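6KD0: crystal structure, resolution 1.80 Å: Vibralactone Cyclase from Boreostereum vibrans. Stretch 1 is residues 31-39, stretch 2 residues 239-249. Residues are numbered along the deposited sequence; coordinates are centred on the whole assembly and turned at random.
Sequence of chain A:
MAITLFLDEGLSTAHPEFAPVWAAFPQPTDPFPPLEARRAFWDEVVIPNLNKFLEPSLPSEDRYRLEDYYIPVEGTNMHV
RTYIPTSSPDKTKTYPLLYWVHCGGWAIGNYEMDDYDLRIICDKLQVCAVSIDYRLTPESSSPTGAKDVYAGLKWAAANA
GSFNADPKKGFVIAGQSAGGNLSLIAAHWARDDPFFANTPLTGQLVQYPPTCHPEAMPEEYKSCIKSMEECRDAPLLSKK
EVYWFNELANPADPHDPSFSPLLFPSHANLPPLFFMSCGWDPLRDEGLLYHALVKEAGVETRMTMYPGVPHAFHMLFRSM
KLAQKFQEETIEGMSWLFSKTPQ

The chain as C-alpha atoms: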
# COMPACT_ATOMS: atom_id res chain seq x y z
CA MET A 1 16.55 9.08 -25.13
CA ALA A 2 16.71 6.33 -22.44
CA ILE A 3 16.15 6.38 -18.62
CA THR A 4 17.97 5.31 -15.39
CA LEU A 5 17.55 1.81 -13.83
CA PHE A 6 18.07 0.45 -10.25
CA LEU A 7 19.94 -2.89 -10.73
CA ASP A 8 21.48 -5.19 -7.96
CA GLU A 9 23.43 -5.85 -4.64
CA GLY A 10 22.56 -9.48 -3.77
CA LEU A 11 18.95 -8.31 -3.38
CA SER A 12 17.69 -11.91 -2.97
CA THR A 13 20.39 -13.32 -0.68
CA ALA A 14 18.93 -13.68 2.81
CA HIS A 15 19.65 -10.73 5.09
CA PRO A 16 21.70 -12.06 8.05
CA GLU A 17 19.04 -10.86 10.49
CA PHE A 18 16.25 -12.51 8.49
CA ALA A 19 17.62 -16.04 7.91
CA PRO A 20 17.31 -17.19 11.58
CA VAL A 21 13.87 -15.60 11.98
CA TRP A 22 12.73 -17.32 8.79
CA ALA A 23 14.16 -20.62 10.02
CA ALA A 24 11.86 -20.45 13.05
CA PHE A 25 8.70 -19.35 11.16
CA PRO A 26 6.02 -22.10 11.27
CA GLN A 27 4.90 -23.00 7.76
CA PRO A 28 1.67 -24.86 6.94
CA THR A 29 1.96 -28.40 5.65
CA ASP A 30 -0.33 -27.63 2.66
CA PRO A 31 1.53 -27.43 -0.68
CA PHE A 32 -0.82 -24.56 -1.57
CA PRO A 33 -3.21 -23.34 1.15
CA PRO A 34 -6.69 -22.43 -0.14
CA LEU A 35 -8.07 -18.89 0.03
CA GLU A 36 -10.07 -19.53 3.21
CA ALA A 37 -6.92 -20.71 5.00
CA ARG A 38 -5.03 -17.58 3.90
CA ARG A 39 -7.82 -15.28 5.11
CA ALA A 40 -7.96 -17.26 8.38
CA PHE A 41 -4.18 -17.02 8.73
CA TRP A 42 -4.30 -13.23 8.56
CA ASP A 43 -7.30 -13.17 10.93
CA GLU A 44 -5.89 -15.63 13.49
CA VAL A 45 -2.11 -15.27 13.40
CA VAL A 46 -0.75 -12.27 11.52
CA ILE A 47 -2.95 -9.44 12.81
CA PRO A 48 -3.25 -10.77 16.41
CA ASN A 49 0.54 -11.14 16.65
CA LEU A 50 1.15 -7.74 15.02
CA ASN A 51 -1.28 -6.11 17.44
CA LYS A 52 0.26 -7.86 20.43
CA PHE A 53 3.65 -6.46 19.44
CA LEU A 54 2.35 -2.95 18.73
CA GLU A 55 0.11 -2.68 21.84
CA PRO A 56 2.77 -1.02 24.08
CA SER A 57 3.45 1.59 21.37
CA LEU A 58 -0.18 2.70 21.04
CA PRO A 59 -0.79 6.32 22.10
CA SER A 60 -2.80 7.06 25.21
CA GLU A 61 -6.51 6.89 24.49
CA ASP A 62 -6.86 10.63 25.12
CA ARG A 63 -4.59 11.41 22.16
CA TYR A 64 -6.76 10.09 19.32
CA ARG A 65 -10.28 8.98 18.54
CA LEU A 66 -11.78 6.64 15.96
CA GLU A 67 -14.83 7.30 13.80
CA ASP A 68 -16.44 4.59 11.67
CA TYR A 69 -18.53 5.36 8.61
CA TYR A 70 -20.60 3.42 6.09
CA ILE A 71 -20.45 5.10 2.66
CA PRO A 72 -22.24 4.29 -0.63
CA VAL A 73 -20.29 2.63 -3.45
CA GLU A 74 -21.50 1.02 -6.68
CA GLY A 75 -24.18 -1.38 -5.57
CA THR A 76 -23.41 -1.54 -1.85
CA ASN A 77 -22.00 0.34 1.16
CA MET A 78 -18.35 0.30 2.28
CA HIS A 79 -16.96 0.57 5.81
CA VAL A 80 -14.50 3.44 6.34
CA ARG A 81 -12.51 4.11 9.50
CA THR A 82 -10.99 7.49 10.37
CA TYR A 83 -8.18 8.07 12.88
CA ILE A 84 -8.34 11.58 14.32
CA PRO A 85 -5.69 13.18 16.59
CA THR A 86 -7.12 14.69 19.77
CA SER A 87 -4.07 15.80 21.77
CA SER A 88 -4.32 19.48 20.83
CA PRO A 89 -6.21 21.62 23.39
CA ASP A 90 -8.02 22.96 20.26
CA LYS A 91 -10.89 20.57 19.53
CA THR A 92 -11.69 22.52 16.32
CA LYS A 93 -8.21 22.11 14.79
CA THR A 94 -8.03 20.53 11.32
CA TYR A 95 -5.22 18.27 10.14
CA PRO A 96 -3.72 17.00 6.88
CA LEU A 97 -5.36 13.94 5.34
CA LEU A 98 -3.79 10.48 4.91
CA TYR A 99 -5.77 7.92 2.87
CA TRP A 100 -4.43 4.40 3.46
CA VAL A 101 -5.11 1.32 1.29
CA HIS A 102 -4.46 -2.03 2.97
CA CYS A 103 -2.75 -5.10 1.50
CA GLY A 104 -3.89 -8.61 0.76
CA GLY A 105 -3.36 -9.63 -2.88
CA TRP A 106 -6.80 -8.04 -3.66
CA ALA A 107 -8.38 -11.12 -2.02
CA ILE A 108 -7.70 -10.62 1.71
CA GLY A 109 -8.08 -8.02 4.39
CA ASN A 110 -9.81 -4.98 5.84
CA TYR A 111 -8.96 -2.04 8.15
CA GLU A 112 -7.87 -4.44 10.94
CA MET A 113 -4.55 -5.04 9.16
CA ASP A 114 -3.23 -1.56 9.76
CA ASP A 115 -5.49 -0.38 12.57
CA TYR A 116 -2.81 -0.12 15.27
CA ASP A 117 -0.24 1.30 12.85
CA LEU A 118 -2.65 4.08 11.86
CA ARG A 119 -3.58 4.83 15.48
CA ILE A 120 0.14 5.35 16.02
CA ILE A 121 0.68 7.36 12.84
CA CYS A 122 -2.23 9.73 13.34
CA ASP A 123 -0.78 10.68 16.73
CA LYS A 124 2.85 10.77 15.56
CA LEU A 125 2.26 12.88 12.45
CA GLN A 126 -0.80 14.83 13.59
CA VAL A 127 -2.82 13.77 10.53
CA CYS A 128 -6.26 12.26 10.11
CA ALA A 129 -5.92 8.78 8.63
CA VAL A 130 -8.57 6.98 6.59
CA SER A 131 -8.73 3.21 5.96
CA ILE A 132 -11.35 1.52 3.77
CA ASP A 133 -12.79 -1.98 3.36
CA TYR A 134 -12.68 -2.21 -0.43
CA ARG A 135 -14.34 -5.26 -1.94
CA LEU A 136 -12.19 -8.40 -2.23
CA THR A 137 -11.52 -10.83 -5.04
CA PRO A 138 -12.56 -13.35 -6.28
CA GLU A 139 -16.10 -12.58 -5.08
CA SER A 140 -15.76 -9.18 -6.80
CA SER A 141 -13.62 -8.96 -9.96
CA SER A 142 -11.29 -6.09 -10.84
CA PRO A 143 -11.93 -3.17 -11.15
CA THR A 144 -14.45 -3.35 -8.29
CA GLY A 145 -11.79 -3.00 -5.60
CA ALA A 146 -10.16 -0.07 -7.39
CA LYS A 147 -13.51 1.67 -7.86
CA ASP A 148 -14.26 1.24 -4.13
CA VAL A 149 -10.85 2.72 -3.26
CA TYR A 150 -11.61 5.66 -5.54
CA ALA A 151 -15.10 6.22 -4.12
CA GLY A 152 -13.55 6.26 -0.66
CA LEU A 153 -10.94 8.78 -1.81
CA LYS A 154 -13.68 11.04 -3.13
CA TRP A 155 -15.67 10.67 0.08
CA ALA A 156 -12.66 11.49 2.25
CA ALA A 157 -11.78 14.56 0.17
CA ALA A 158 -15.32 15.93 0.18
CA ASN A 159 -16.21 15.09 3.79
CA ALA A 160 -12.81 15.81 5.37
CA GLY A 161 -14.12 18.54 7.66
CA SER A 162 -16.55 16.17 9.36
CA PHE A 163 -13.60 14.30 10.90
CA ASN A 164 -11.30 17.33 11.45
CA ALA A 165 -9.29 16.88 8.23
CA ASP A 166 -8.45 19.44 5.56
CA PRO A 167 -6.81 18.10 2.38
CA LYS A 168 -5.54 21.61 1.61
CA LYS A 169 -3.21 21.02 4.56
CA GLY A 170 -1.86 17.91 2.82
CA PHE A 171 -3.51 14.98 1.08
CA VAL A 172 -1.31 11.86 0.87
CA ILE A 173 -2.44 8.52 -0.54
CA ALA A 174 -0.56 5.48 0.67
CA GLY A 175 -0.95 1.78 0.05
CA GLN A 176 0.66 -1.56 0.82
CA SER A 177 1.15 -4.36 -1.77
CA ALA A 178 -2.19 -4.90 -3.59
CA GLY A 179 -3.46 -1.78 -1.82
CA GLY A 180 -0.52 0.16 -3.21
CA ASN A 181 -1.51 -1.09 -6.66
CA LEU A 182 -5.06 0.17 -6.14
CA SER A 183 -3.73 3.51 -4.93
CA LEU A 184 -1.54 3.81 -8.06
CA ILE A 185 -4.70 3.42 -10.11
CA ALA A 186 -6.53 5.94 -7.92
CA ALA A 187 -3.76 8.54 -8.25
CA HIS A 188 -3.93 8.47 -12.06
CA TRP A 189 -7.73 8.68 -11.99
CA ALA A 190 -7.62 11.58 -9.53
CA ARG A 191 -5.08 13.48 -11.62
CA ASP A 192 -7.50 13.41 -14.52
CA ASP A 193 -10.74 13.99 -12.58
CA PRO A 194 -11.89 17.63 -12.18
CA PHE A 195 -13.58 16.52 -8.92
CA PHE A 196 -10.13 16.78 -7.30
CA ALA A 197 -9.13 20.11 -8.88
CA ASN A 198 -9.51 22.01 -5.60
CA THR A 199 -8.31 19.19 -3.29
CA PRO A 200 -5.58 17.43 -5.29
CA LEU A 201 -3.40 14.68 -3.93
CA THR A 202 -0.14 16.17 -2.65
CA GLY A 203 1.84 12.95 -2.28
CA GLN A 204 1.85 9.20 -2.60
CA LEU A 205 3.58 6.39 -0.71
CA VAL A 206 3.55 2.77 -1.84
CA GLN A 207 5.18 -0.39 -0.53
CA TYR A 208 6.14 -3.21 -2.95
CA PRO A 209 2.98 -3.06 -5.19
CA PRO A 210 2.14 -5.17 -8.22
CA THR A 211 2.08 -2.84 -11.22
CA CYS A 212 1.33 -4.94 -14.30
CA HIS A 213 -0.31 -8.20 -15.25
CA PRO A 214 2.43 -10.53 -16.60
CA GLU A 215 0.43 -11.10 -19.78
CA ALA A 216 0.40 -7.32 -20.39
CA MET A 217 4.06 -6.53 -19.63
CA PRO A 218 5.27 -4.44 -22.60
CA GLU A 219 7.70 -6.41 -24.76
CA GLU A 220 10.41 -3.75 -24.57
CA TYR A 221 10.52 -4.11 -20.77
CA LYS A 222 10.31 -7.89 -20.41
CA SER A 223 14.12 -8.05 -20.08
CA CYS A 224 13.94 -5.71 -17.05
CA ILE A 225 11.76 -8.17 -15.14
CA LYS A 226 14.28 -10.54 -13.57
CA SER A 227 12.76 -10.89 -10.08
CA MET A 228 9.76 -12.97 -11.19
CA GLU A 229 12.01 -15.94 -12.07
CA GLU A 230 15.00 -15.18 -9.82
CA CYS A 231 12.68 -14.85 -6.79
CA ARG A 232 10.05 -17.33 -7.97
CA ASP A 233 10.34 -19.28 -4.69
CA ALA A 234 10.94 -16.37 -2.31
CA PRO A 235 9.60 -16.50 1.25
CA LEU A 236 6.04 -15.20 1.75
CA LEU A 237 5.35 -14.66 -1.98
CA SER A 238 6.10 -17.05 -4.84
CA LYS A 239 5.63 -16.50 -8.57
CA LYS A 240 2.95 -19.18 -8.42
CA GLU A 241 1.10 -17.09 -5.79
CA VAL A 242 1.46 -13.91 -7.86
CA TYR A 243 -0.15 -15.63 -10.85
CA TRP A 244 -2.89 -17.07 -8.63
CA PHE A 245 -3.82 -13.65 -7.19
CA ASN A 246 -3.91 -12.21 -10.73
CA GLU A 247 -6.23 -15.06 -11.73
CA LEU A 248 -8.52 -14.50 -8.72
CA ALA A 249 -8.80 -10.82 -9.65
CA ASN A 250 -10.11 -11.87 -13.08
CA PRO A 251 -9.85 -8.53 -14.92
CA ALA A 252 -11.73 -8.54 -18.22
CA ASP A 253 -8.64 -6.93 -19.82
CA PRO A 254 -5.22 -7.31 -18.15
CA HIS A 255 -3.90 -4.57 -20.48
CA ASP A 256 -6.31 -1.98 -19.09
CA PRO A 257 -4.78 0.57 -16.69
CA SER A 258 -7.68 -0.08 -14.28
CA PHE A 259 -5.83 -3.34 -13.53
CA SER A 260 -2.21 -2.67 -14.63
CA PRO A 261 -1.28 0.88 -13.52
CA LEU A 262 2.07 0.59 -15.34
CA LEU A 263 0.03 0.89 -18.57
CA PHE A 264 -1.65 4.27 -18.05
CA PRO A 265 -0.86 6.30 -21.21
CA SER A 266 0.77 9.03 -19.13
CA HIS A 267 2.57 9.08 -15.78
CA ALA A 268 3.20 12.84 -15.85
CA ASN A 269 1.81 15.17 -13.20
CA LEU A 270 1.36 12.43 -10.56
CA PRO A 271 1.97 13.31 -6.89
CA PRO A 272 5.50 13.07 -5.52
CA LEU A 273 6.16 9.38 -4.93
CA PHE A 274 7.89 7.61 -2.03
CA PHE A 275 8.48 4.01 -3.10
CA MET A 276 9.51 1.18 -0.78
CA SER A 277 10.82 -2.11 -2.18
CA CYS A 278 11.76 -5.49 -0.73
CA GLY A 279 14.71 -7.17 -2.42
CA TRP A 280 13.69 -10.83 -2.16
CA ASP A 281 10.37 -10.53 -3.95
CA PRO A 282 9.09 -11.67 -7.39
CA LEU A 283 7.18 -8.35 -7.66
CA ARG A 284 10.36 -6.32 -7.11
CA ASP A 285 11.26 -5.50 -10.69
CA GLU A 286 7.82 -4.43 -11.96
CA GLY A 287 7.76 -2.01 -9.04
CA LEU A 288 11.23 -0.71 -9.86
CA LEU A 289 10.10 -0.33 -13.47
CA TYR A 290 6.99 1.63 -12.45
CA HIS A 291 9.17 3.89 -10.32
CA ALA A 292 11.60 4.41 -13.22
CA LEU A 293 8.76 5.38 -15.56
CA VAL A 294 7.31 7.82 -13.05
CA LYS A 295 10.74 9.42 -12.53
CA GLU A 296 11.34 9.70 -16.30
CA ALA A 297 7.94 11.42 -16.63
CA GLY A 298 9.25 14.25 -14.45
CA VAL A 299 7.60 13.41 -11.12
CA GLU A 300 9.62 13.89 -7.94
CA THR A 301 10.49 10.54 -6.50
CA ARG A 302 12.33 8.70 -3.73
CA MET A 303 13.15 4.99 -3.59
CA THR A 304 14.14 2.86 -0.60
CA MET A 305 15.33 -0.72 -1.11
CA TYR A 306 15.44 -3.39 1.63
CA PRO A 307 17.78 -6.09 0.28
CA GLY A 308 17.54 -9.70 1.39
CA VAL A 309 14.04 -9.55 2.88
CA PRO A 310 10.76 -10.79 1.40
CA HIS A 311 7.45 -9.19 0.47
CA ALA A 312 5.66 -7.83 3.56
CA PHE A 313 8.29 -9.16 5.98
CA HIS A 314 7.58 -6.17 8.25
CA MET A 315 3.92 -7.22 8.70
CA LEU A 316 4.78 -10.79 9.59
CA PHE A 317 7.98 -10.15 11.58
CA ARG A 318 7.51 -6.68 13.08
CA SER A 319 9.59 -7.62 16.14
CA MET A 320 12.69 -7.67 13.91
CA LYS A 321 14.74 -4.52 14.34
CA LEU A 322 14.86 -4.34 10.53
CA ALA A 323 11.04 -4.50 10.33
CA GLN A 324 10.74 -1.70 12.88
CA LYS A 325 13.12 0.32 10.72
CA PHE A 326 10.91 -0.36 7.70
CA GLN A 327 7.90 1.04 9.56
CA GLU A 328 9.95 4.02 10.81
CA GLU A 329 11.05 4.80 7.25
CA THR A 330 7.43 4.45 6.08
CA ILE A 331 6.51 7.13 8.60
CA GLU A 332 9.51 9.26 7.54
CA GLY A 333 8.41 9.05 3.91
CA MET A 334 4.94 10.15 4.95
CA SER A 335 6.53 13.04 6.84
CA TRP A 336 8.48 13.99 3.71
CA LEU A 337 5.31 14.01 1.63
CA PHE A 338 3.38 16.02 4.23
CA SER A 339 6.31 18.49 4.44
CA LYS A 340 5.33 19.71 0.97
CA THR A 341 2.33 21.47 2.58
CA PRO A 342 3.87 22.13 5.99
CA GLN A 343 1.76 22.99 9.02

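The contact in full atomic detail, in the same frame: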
# COMPACT_ATOMS: atom_id res chain seq x y z
N PRO A 31 0.74 -27.95 0.45
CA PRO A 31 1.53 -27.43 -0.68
C PRO A 31 1.06 -26.07 -1.15
O PRO A 31 1.88 -25.20 -1.47
CB PRO A 31 1.35 -28.50 -1.77
CG PRO A 31 0.89 -29.73 -1.03
CD PRO A 31 0.10 -29.24 0.13
N PHE A 32 -0.26 -25.85 -1.18
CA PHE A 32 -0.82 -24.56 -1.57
C PHE A 32 -2.11 -24.33 -0.77
O PHE A 32 -3.18 -24.82 -1.15
CB PHE A 32 -1.08 -24.48 -3.08
CG PHE A 32 -1.30 -23.08 -3.57
CD1 PHE A 32 -2.56 -22.50 -3.50
CD2 PHE A 32 -0.25 -22.33 -4.10
CE1 PHE A 32 -2.77 -21.20 -3.95
CE2 PHE A 32 -0.46 -21.03 -4.55
CZ PHE A 32 -1.72 -20.47 -4.47
N PRO A 33 -2.03 -23.58 0.32
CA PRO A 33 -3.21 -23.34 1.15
C PRO A 33 -4.31 -22.66 0.36
O PRO A 33 -4.04 -21.76 -0.46
CB PRO A 33 -2.68 -22.41 2.26
CG PRO A 33 -1.21 -22.63 2.27
CD PRO A 33 -0.81 -22.97 0.88
N PRO A 34 -5.57 -23.05 0.58
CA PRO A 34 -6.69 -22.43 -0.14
C PRO A 34 -6.98 -21.03 0.41
O PRO A 34 -6.48 -20.64 1.47
CB PRO A 34 -7.86 -23.38 0.14
CG PRO A 34 -7.52 -24.00 1.47
CD PRO A 34 -6.01 -24.05 1.56
N LEU A 35 -7.80 -20.28 -0.33
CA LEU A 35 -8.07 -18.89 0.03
C LEU A 35 -8.59 -18.75 1.45
O LEU A 35 -8.17 -17.85 2.20
CB LEU A 35 -9.06 -18.27 -0.96
CG LEU A 35 -9.34 -16.78 -0.71
CD1 LEU A 35 -8.05 -15.97 -0.57
CD2 LEU A 35 -10.19 -16.25 -1.82
N GLU A 36 -9.51 -19.64 1.86
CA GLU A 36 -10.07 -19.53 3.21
C GLU A 36 -9.00 -19.70 4.27
O GLU A 36 -9.04 -19.01 5.30
CB GLU A 36 -11.20 -20.54 3.42
CG GLU A 36 -10.77 -21.99 3.40
CD GLU A 36 -10.94 -22.63 2.04
OE1 GLU A 36 -11.01 -23.89 2.00
OE2 GLU A 36 -11.00 -21.90 1.01
N ALA A 37 -8.00 -20.55 4.03
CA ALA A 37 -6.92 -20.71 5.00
C ALA A 37 -6.02 -19.48 5.04
O ALA A 37 -5.51 -19.12 6.10
CB ALA A 37 -6.10 -21.96 4.68
N ARG A 38 -5.84 -18.80 3.90
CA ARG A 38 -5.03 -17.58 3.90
C ARG A 38 -5.74 -16.43 4.63
O ARG A 38 -5.13 -15.70 5.43
CB ARG A 38 -4.70 -17.20 2.45
CG ARG A 38 -3.78 -18.20 1.76
CD ARG A 38 -3.85 -18.12 0.23
NE ARG A 38 -3.03 -19.15 -0.41
CZ ARG A 38 -1.72 -19.06 -0.62
NH1 ARG A 38 -1.04 -17.98 -0.24
NH2 ARG A 38 -1.08 -20.07 -1.21
N ARG A 39 -7.04 -16.26 4.36
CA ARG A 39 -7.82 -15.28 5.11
C ARG A 39 -7.79 -15.59 6.61
O ARG A 39 -7.59 -14.69 7.44
CB ARG A 39 -9.25 -15.27 4.58
CG ARG A 39 -9.37 -14.67 3.19
CD ARG A 39 -10.77 -14.84 2.57
NE ARG A 39 -10.91 -14.00 1.38
CZ ARG A 39 -11.89 -14.09 0.48
NH1 ARG A 39 -12.86 -14.99 0.61
NH2 ARG A 39 -11.91 -13.25 -0.56
N LYS A 239 6.19 -16.76 -7.25
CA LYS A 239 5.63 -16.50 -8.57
C LYS A 239 4.29 -17.20 -8.76
O LYS A 239 3.33 -16.62 -9.30
CB LYS A 239 6.62 -16.97 -9.64
CG LYS A 239 6.05 -17.01 -11.05
CD LYS A 239 7.15 -17.34 -12.07
CE LYS A 239 6.69 -17.07 -13.49
NZ LYS A 239 6.05 -18.26 -14.11
N LYS A 240 4.21 -18.46 -8.35
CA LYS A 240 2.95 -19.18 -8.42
C LYS A 240 1.82 -18.41 -7.73
O LYS A 240 0.71 -18.33 -8.25
CB LYS A 240 3.13 -20.56 -7.80
CG LYS A 240 1.89 -21.44 -7.82
CD LYS A 240 2.20 -22.81 -7.22
CE LYS A 240 0.97 -23.71 -7.27
NZ LYS A 240 1.24 -25.08 -6.75
N GLU A 241 2.11 -17.83 -6.55
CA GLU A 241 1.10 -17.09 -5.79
C GLU A 241 0.73 -15.80 -6.50
O GLU A 241 -0.44 -15.39 -6.52
CB GLU A 241 1.62 -16.81 -4.38
CG GLU A 241 1.61 -18.03 -3.45
CD GLU A 241 2.24 -17.74 -2.10
OE1 GLU A 241 1.63 -18.10 -1.06
OE2 GLU A 241 3.34 -17.16 -2.06
N VAL A 242 1.73 -15.12 -7.09
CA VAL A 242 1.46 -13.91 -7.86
C VAL A 242 0.47 -14.20 -8.98
O VAL A 242 -0.55 -13.51 -9.15
CB VAL A 242 2.79 -13.33 -8.39
CG1 VAL A 242 2.52 -12.26 -9.46
CG2 VAL A 242 3.60 -12.73 -7.23
N TYR A 243 0.75 -15.25 -9.76
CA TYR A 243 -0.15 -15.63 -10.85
C TYR A 243 -1.53 -16.02 -10.33
O TYR A 243 -2.56 -15.72 -10.96
CB TYR A 243 0.46 -16.78 -11.66
CG TYR A 243 1.45 -16.32 -12.71
CD1 TYR A 243 2.54 -15.55 -12.37
CD2 TYR A 243 1.27 -16.65 -14.05
CE1 TYR A 243 3.46 -15.11 -13.33
CE2 TYR A 243 2.17 -16.23 -15.02
CZ TYR A 243 3.26 -15.47 -14.65
OH TYR A 243 4.16 -15.03 -15.61
N TRP A 244 -1.59 -16.68 -9.17
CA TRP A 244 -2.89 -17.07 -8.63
C TRP A 244 -3.71 -15.85 -8.23
O TRP A 244 -4.92 -15.79 -8.49
CB TRP A 244 -2.69 -18.04 -7.46
CG TRP A 244 -3.94 -18.59 -6.83
CD1 TRP A 244 -4.84 -19.45 -7.39
CD2 TRP A 244 -4.39 -18.34 -5.50
NE1 TRP A 244 -5.84 -19.74 -6.49
CE2 TRP A 244 -5.59 -19.07 -5.32
CE3 TRP A 244 -3.92 -17.56 -4.44
CZ2 TRP A 244 -6.30 -19.06 -4.12
CZ3 TRP A 244 -4.62 -17.55 -3.26
CH2 TRP A 244 -5.80 -18.29 -3.11
N PHE A 245 -3.09 -14.86 -7.58
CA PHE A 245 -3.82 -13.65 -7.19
C PHE A 245 -4.30 -12.87 -8.42
O PHE A 245 -5.40 -12.31 -8.42
CB PHE A 245 -2.96 -12.76 -6.28
CG PHE A 245 -2.88 -13.24 -4.84
CD1 PHE A 245 -4.01 -13.31 -4.05
CD2 PHE A 245 -1.65 -13.60 -4.29
CE1 PHE A 245 -3.93 -13.75 -2.72
CE2 PHE A 245 -1.57 -14.04 -2.96
CZ PHE A 245 -2.71 -14.12 -2.19
N ASN A 246 -3.47 -12.83 -9.48
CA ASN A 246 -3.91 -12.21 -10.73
C ASN A 246 -5.12 -12.94 -11.30
O ASN A 246 -6.06 -12.31 -11.80
CB ASN A 246 -2.77 -12.22 -11.77
CG ASN A 246 -1.63 -11.30 -11.41
OD1 ASN A 246 -1.83 -10.26 -10.80
ND2 ASN A 246 -0.42 -11.66 -11.82
N GLU A 247 -5.10 -14.27 -11.25
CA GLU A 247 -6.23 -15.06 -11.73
C GLU A 247 -7.49 -14.81 -10.90
O GLU A 247 -8.59 -14.69 -11.45
CB GLU A 247 -5.85 -16.54 -11.72
CG GLU A 247 -6.99 -17.44 -12.16
CD GLU A 247 -6.60 -18.90 -12.17
OE1 GLU A 247 -7.29 -19.69 -12.85
OE2 GLU A 247 -5.61 -19.26 -11.49
N LEU A 248 -7.36 -14.76 -9.57
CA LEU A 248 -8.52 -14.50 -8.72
C LEU A 248 -9.13 -13.14 -9.04
O LEU A 248 -10.35 -12.96 -8.99
CB LEU A 248 -8.12 -14.55 -7.25
CG LEU A 248 -7.71 -15.88 -6.60
CD1 LEU A 248 -7.31 -15.61 -5.16
CD2 LEU A 248 -8.83 -16.89 -6.66
N ALA A 249 -8.28 -12.16 -9.39
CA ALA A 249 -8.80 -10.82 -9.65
C ALA A 249 -9.60 -10.76 -10.95
O ALA A 249 -10.45 -9.87 -11.11
CB ALA A 249 -7.65 -9.82 -9.67
O HOH W 1 2.64 -24.97 -4.20

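Trp 244 organizes this contact, and Arg 38 settles its polar accounts. From the first turn of its helix, Arg 38 points toward the second stretch and spends its guanidinium on two acceptors. NE donates to Pro 33 O (2.8 Å), a carbonyl just before the helix, which ties the arginine to its own stretch. NH1 donates to Glu 241 OE1 at 2.8 Å and nearly straight, a salt bridge across the gap; Arg 38 NH2 adds a weak bond to the same Glu 241 OE1 at 3.4 Å. Glu 241 leaves its helix sideways, but its length brings the carboxylate over, and OE2 is satisfied by a residue just outside the stretch.

The charge pair lies beside an apolar patch. Trp 244 lies under one face of the guanidinium, and its CZ3 is 3.6 Å from Arg 38 CD. Phe 32, the most covered residue, drives its edge into the indole face, CZ to Trp 244 CD2 at 3.6 Å with planes at 82°. Leu 35 meets the indole edge, CB to Trp 244 CH2 at 3.9 Å.

Out toward solvent, extended Lys 240 serves twice: CE packs on Phe 32 CD2 (3.7 Å), while NZ donates to a water 2.9 Å away, which donates to Pro 31 O at 2.8 Å.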